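PDB 1JKM: brefeldin A esterase from Bacillus subtilis, which probably hydrolyses the ester bond of brefeldin A as a serine hydrolase of the alpha/beta hydrolase family, related to mammalian hormone-sensitive lipase. Local coordinates for residues G164-L169 with T203-R208; A170-V175 with D213-V218. All blocks are in the same frame, centred on the assembly; numbering follows the deposited sequence.

Contact 1 of 2, residues G164-L169 with T203-R208; sequences GVEDCL and TLLAKR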
ATOM      1  N   GLY B 164      26.227 -21.070  12.517  1.00 26.99           N
ATOM      2  CA  GLY B 164      25.404 -20.978  11.296  1.00 27.16           C
ATOM      3  C   GLY B 164      26.170 -20.690  10.005  1.00 25.41           C
ATOM      4  O   GLY B 164      25.864 -21.280   8.948  1.00 26.86           O
ATOM      5  N   VAL B 165      27.148 -19.774  10.060  1.00 26.33           N
ATOM      6  CA  VAL B 165      27.887 -19.460   8.844  1.00 29.83           C
ATOM      7  C   VAL B 165      28.668 -20.678   8.381  1.00 27.60           C
ATOM      8  O   VAL B 165      28.668 -21.028   7.198  1.00 25.80           O
ATOM      9  CB  VAL B 165      28.898 -18.301   8.828  1.00 37.87           C
ATOM     10  CG1 VAL B 165      28.291 -17.070   8.218  1.00 43.49           C
ATOM     11  CG2 VAL B 165      29.543 -18.007  10.174  1.00 38.50           C
ATOM     12  N   GLU B 166      29.264 -21.423   9.346  1.00 30.31           N
ATOM     13  CA  GLU B 166      29.861 -22.693   8.922  1.00 28.15           C
ATOM     14  C   GLU B 166      28.874 -23.626   8.282  1.00 28.86           C
ATOM     15  O   GLU B 166      29.175 -24.352   7.315  1.00 29.26           O
ATOM     16  CB  GLU B 166      30.565 -23.347  10.140  1.00 32.74           C
ATOM     17  CG  GLU B 166      31.700 -22.469  10.619  1.00 31.11           C
ATOM     18  CD  GLU B 166      33.007 -22.635   9.866  1.00 35.70           C
ATOM     19  OE1 GLU B 166      33.133 -23.386   8.883  1.00 33.35           O
ATOM     20  OE2 GLU B 166      33.973 -21.966  10.325  1.00 43.80           O
ATOM     21  N   ASP B 167      27.673 -23.747   8.863  1.00 27.78           N
ATOM     22  CA  ASP B 167      26.653 -24.613   8.262  1.00 29.74           C
ATOM     23  C   ASP B 167      26.286 -24.171   6.830  1.00 29.49           C
ATOM     24  O   ASP B 167      26.158 -25.032   5.956  1.00 27.51           O
ATOM     25  CB  ASP B 167      25.408 -24.643   9.142  1.00 31.02           C
ATOM     26  CG  ASP B 167      25.454 -25.367  10.462  1.00 37.86           C
ATOM     27  OD1 ASP B 167      26.283 -26.294  10.611  1.00 38.04           O
ATOM     28  OD2 ASP B 167      24.673 -25.035  11.395  1.00 36.78           O
ATOM     29  N   CYS B 168      26.087 -22.857   6.632  1.00 31.96           N
ATOM     30  CA  CYS B 168      25.773 -22.340   5.297  1.00 28.61           C
ATOM     31  C   CYS B 168      26.924 -22.562   4.314  1.00 28.43           C
ATOM     32  O   CYS B 168      26.704 -23.018   3.199  1.00 27.01           O
ATOM     33  CB  CYS B 168      25.432 -20.840   5.380  1.00 31.01           C
ATOM     34  SG  CYS B 168      23.903 -20.424   6.299  1.00 28.98           S
ATOM     35  N   LEU B 169      28.170 -22.251   4.705  1.00 30.03           N
ATOM     36  CA  LEU B 169      29.340 -22.608   3.910  1.00 31.55           C
ATOM     37  C   LEU B 169      29.404 -24.088   3.573  1.00 30.28           C
ATOM     38  O   LEU B 169      29.581 -24.425   2.399  1.00 30.49           O
ATOM     39  CB  LEU B 169      30.634 -22.185   4.608  1.00 38.34           C
ATOM     40  CG  LEU B 169      31.982 -22.127   3.896  1.00 42.43           C
ATOM     41  CD1 LEU B 169      32.666 -23.483   3.892  1.00 48.64           C
ATOM     42  CD2 LEU B 169      31.876 -21.609   2.469  1.00 40.08           C
ATOM     43  N   THR B 203      30.042 -15.912   1.668  1.00 27.87           N
ATOM     44  CA  THR B 203      30.884 -15.520   0.545  1.00 26.84           C
ATOM     45  C   THR B 203      32.236 -15.020   1.017  1.00 27.02           C
ATOM     46  O   THR B 203      33.234 -15.426   0.430  1.00 29.71           O
ATOM     47  CB  THR B 203      30.162 -14.464  -0.328  1.00 28.06           C
ATOM     48  OG1 THR B 203      28.897 -15.049  -0.715  1.00 23.92           O
ATOM     49  CG2 THR B 203      30.977 -14.225  -1.583  1.00 24.29           C
ATOM     50  N   LEU B 204      32.281 -14.254   2.106  1.00 25.43           N
ATOM     51  CA  LEU B 204      33.543 -13.733   2.604  1.00 29.13           C
ATOM     52  C   LEU B 204      34.407 -14.880   3.148  1.00 31.09           C
ATOM     53  O   LEU B 204      35.608 -14.911   2.897  1.00 31.76           O
ATOM     54  CB  LEU B 204      33.308 -12.715   3.708  1.00 25.73           C
ATOM     55  CG  LEU B 204      32.617 -11.417   3.267  1.00 33.01           C
ATOM     56  CD1 LEU B 204      32.329 -10.536   4.472  1.00 28.96           C
ATOM     57  CD2 LEU B 204      33.432 -10.672   2.213  1.00 30.14           C
ATOM     58  N   LEU B 205      33.765 -15.836   3.801  1.00 28.18           N
ATOM     59  CA  LEU B 205      34.409 -17.015   4.331  1.00 33.68           C
ATOM     60  C   LEU B 205      34.891 -17.942   3.232  1.00 34.05           C
ATOM     61  O   LEU B 205      36.057 -18.373   3.263  1.00 35.46           O
ATOM     62  CB  LEU B 205      33.491 -17.794   5.262  1.00 40.20           C
ATOM     63  CG  LEU B 205      33.920 -18.175   6.674  1.00 44.11           C
ATOM     64  CD1 LEU B 205      33.467 -19.603   6.965  1.00 45.64           C
ATOM     65  CD2 LEU B 205      35.401 -18.025   6.971  1.00 37.99           C
ATOM     66  N   ALA B 206      34.100 -18.190   2.197  1.00 30.45           N
ATOM     67  CA  ALA B 206      34.561 -18.929   1.047  1.00 30.38           C
ATOM     68  C   ALA B 206      35.803 -18.261   0.445  1.00 32.65           C
ATOM     69  O   ALA B 206      36.747 -19.004   0.147  1.00 34.94           O
ATOM     70  CB  ALA B 206      33.482 -19.117  -0.011  1.00 29.91           C
ATOM     71  N   LYS B 207      35.838 -16.936   0.320  1.00 30.10           N
ATOM     72  CA  LYS B 207      37.021 -16.269  -0.177  1.00 31.85           C
ATOM     73  C   LYS B 207      38.268 -16.497   0.703  1.00 35.04           C
ATOM     74  O   LYS B 207      39.375 -16.634   0.186  1.00 32.38           O
ATOM     75  CB  LYS B 207      36.820 -14.766  -0.320  1.00 29.12           C
ATOM     76  CG  LYS B 207      38.018 -14.064  -0.947  1.00 33.10           C
ATOM     77  CD  LYS B 207      37.692 -12.648  -1.390  1.00 42.32           C
ATOM     78  CE  LYS B 207      38.390 -11.634  -0.502  1.00 42.80           C
ATOM     79  NZ  LYS B 207      39.128 -10.611  -1.279  1.00 39.14           N
ATOM     80  N   ARG B 208      38.101 -16.432   2.015  1.00 33.47           N
ATOM     81  CA  ARG B 208      39.198 -16.675   2.932  1.00 38.03           C
ATOM     82  C   ARG B 208      39.735 -18.095   2.822  1.00 38.89           C
ATOM     83  O   ARG B 208      40.958 -18.273   2.822  1.00 42.95           O
ATOM     84  CB  ARG B 208      38.744 -16.421   4.365  1.00 34.78           C
ATOM     85  CG  ARG B 208      38.610 -14.926   4.591  1.00 34.88           C
ATOM     86  CD  ARG B 208      38.350 -14.712   6.085  1.00 36.37           C
ATOM     87  NE  ARG B 208      38.250 -13.266   6.296  1.00 38.73           N
ATOM     88  CZ  ARG B 208      38.107 -12.793   7.523  1.00 38.20           C
ATOM     89  NH1 ARG B 208      38.062 -13.677   8.514  1.00 39.93           N
ATOM     90  NH2 ARG B 208      38.011 -11.486   7.647  1.00 36.14           N
TER
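Leu169 and Ala206 mark the nearest backbone approach, 7.0 Å between their CA atoms, where helix segments 164-169 and 203-208 cross at -71° with their axes 10.0 Å apart. No hydrogen bond joins the two segments; the contact is mostly aliphatic. Leu169 carries its side of the contact: with CG anti to the backbone N (chi1 -165°), the isopropyl end reaches across to the second helix, and its CD2 branch rests on Ala206 CB at 3.9 Å. The methine CG of the same leucine lies 4.2 Å from Leu205 CD1, so one side chain touches two consecutive residues of the other helix. Leu205 CD1 also reaches the carboxylate of Glu166, 4.1 Å from OE2, the two side chains crossing at roughly a right angle. Glu166 leaves its helix away from the partner and returns by a bend at chi2 (-83°); its OE2 makes a salt bridge with Arg209, just beyond segment 203-208, which brings a charge pair to the edge of the leucine contact. Earlier on the helix, Val165 packs on Leu198 and Ala201. Helices 163-177 and 194-208 precede and follow strand 184-192, and their packing is part of one of the two helical layers that flank the central sheet in the alpha/beta hydrolase fold.

Contact 2 of 2, residues A170-V175 with D213-V218; sequences AAVLWV and DAIDGV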
ATOM      1  N   ALA B 170      29.290 -25.010   4.544  1.00 32.32           N
ATOM      2  CA  ALA B 170      29.184 -26.433   4.175  1.00 32.29           C
ATOM      3  C   ALA B 170      28.194 -26.705   3.055  1.00 33.43           C
ATOM      4  O   ALA B 170      28.463 -27.451   2.089  1.00 30.00           O
ATOM      5  CB  ALA B 170      28.833 -27.258   5.413  1.00 32.41           C
ATOM      6  N   ALA B 171      26.967 -26.175   3.165  1.00 27.59           N
ATOM      7  CA  ALA B 171      25.944 -26.417   2.147  1.00 26.05           C
ATOM      8  C   ALA B 171      26.299 -25.840   0.783  1.00 25.96           C
ATOM      9  O   ALA B 171      26.099 -26.502  -0.236  1.00 28.32           O
ATOM     10  CB  ALA B 171      24.639 -25.761   2.639  1.00 28.02           C
ATOM     11  N   VAL B 172      26.856 -24.625   0.742  1.00 27.76           N
ATOM     12  CA  VAL B 172      27.259 -24.038  -0.545  1.00 31.46           C
ATOM     13  C   VAL B 172      28.319 -24.899  -1.221  1.00 31.75           C
ATOM     14  O   VAL B 172      28.173 -25.233  -2.389  1.00 30.35           O
ATOM     15  CB  VAL B 172      27.735 -22.575  -0.391  1.00 32.12           C
ATOM     16  CG1 VAL B 172      28.519 -22.055  -1.584  1.00 31.08           C
ATOM     17  CG2 VAL B 172      26.534 -21.649  -0.170  1.00 26.88           C
ATOM     18  N   LEU B 173      29.359 -25.308  -0.494  1.00 34.11           N
ATOM     19  CA  LEU B 173      30.365 -26.213  -1.057  1.00 34.65           C
ATOM     20  C   LEU B 173      29.821 -27.551  -1.507  1.00 35.02           C
ATOM     21  O   LEU B 173      30.091 -28.011  -2.627  1.00 35.66           O
ATOM     22  CB  LEU B 173      31.463 -26.451  -0.011  1.00 40.15           C
ATOM     23  CG  LEU B 173      32.243 -25.230   0.453  1.00 41.06           C
ATOM     24  CD1 LEU B 173      33.326 -25.653   1.439  1.00 34.12           C
ATOM     25  CD2 LEU B 173      32.845 -24.465  -0.725  1.00 42.15           C
ATOM     26  N   TRP B 174      28.904 -28.147  -0.732  1.00 34.05           N
ATOM     27  CA  TRP B 174      28.229 -29.347  -1.201  1.00 32.40           C
ATOM     28  C   TRP B 174      27.493 -29.186  -2.511  1.00 33.46           C
ATOM     29  O   TRP B 174      27.482 -30.023  -3.424  1.00 30.01           O
ATOM     30  CB  TRP B 174      27.268 -29.840  -0.101  1.00 34.51           C
ATOM     31  CG  TRP B 174      26.699 -31.189  -0.414  1.00 37.92           C
ATOM     32  CD1 TRP B 174      27.225 -32.407  -0.066  1.00 40.59           C
ATOM     33  CD2 TRP B 174      25.492 -31.458  -1.136  1.00 41.48           C
ATOM     34  NE1 TRP B 174      26.408 -33.416  -0.535  1.00 40.06           N
ATOM     35  CE2 TRP B 174      25.338 -32.854  -1.195  1.00 45.36           C
ATOM     36  CE3 TRP B 174      24.525 -30.649  -1.743  1.00 42.25           C
ATOM     37  CZ2 TRP B 174      24.260 -33.457  -1.837  1.00 44.46           C
ATOM     38  CZ3 TRP B 174      23.456 -31.251  -2.377  1.00 43.60           C
ATOM     39  CH2 TRP B 174      23.330 -32.645  -2.421  1.00 45.17           C
ATOM     40  N   VAL B 175      26.730 -28.080  -2.609  1.00 33.34           N
ATOM     41  CA  VAL B 175      25.958 -27.814  -3.817  1.00 30.42           C
ATOM     42  C   VAL B 175      26.909 -27.607  -4.989  1.00 27.84           C
ATOM     43  O   VAL B 175      26.651 -28.112  -6.071  1.00 28.88           O
ATOM     44  CB  VAL B 175      25.047 -26.568  -3.623  1.00 34.52           C
ATOM     45  CG1 VAL B 175      24.318 -26.203  -4.900  1.00 29.85           C
ATOM     46  CG2 VAL B 175      24.033 -26.816  -2.513  1.00 32.45           C
ATOM     47  N   ASP B 213      35.381 -19.668  -6.031  1.00 31.83           N
ATOM     48  CA  ASP B 213      34.808 -20.222  -7.249  1.00 30.20           C
ATOM     49  C   ASP B 213      33.521 -20.999  -7.094  1.00 30.79           C
ATOM     50  O   ASP B 213      32.884 -21.416  -8.075  1.00 31.65           O
ATOM     51  CB  ASP B 213      35.871 -21.133  -7.911  1.00 42.47           C
ATOM     52  CG  ASP B 213      36.189 -22.283  -6.964  1.00 47.98           C
ATOM     53  OD1 ASP B 213      36.920 -22.017  -5.983  1.00 54.23           O
ATOM     54  OD2 ASP B 213      35.699 -23.403  -7.202  1.00 54.23           O
ATOM     55  N   ALA B 214      33.094 -21.354  -5.883  1.00 27.56           N
ATOM     56  CA  ALA B 214      31.872 -22.072  -5.632  1.00 27.10           C
ATOM     57  C   ALA B 214      30.663 -21.119  -5.871  1.00 29.31           C
ATOM     58  O   ALA B 214      29.588 -21.665  -6.061  1.00 31.90           O
ATOM     59  CB  ALA B 214      31.827 -22.574  -4.188  1.00 24.56           C
ATOM     60  N   ILE B 215      30.853 -19.807  -5.819  1.00 27.30           N
ATOM     61  CA  ILE B 215      29.726 -18.862  -5.796  1.00 26.95           C
ATOM     62  C   ILE B 215      29.794 -17.959  -7.029  1.00 23.32           C
ATOM     63  O   ILE B 215      30.693 -17.146  -7.199  1.00 25.06           O
ATOM     64  CB  ILE B 215      29.783 -17.993  -4.513  1.00 31.02           C
ATOM     65  CG1 ILE B 215      29.538 -18.897  -3.290  1.00 33.42           C
ATOM     66  CG2 ILE B 215      28.777 -16.844  -4.521  1.00 22.93           C
ATOM     67  CD1 ILE B 215      30.048 -18.377  -1.980  1.00 28.26           C
ATOM     68  N   ASP B 216      28.776 -18.026  -7.876  1.00 24.03           N
ATOM     69  CA  ASP B 216      28.647 -17.238  -9.092  1.00 22.74           C
ATOM     70  C   ASP B 216      27.989 -15.865  -8.870  1.00 21.21           C
ATOM     71  O   ASP B 216      28.436 -14.907  -9.518  1.00 22.44           O
ATOM     72  CB  ASP B 216      27.816 -18.013 -10.124  1.00 25.50           C
ATOM     73  CG  ASP B 216      28.500 -19.320 -10.523  1.00 31.77           C
ATOM     74  OD1 ASP B 216      29.693 -19.251 -10.891  1.00 30.36           O
ATOM     75  OD2 ASP B 216      27.857 -20.379 -10.472  1.00 28.34           O
ATOM     76  N   GLY B 217      27.451 -15.588  -7.692  1.00 22.82           N
ATOM     77  CA  GLY B 217      26.822 -14.268  -7.467  1.00 20.76           C
ATOM     78  C   GLY B 217      26.032 -14.290  -6.165  1.00 21.43           C
ATOM     79  O   GLY B 217      25.842 -15.385  -5.579  1.00 22.77           O
ATOM     80  N   VAL B 218      25.781 -13.102  -5.646  1.00 21.77           N
ATOM     81  CA  VAL B 218      25.139 -12.973  -4.330  1.00 19.31           C
ATOM     82  C   VAL B 218      23.971 -11.966  -4.519  1.00 19.65           C
ATOM     83  O   VAL B 218      24.185 -10.878  -5.024  1.00 16.99           O
ATOM     84  CB  VAL B 218      26.110 -12.519  -3.240  1.00 23.16           C
ATOM     85  CG1 VAL B 218      25.460 -12.175  -1.920  1.00 19.31           C
ATOM     86  CG2 VAL B 218      27.190 -13.578  -2.924  1.00 24.76           C
TER
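Val172 and Leu173, neighbours on helix 163-177, press against Ala214 and Ile215 in the turn that leads into strand 217-221. The main bump is Val172 CG1, placed anti to the backbone N (chi1 164°) and directed at the turn. It abuts the flank of Ile215, 3.7 Å from CG1 and 4.0 Å from CD1, the two side chains crossing at about a right angle. The same methyl lies 4.2 Å from Ala214 CB, so it sits in the notch formed by the short alanine and the longer isoleucine. Ala214, which ends a short 3-10 segment, points its single methyl at the helix, into the angle between the two helical side chains: Leu173 CD2 meets that CB at 4.1 Å. The small side chain lets the backbones come close, with 6.4 Å between the CA atoms of Leu173 and Ala214. All these contacts are between carbon atoms, and no hydrogen bond spans the segments. Val172 also rests on Val189 of strand 184-192 and on Thr202 of helix 194-208, while Ile215 also packs on that helix. The interface thus lies where helix 163-177, helix 194-208 and the entry to strand 217-221 converge beside the central sheet.

Overall arrangement
Contacts 1 and 2 follow one another along helix 163-177: its first part meets helix 194-208, and its next turns meet the chain that leads from that helix into strand 217-221. Their centres are 9 Å apart, and the segments alternate in sequence, 164-169 and 170-175 coming before 203-208 and 213-218. The contacts also touch directly, Ala206 CB lying 4.0 Å from Ile215 CD1 and Thr203 OG1 3.7 Å from the same CD1. Together they form one continuous, largely apolar interface, which sets one helix against both a helix and the turn after it. Helix 163-177 thus packs on strand 184-192 and on the chain entering its parallel neighbour 217-221, in the central hydrolase sheet.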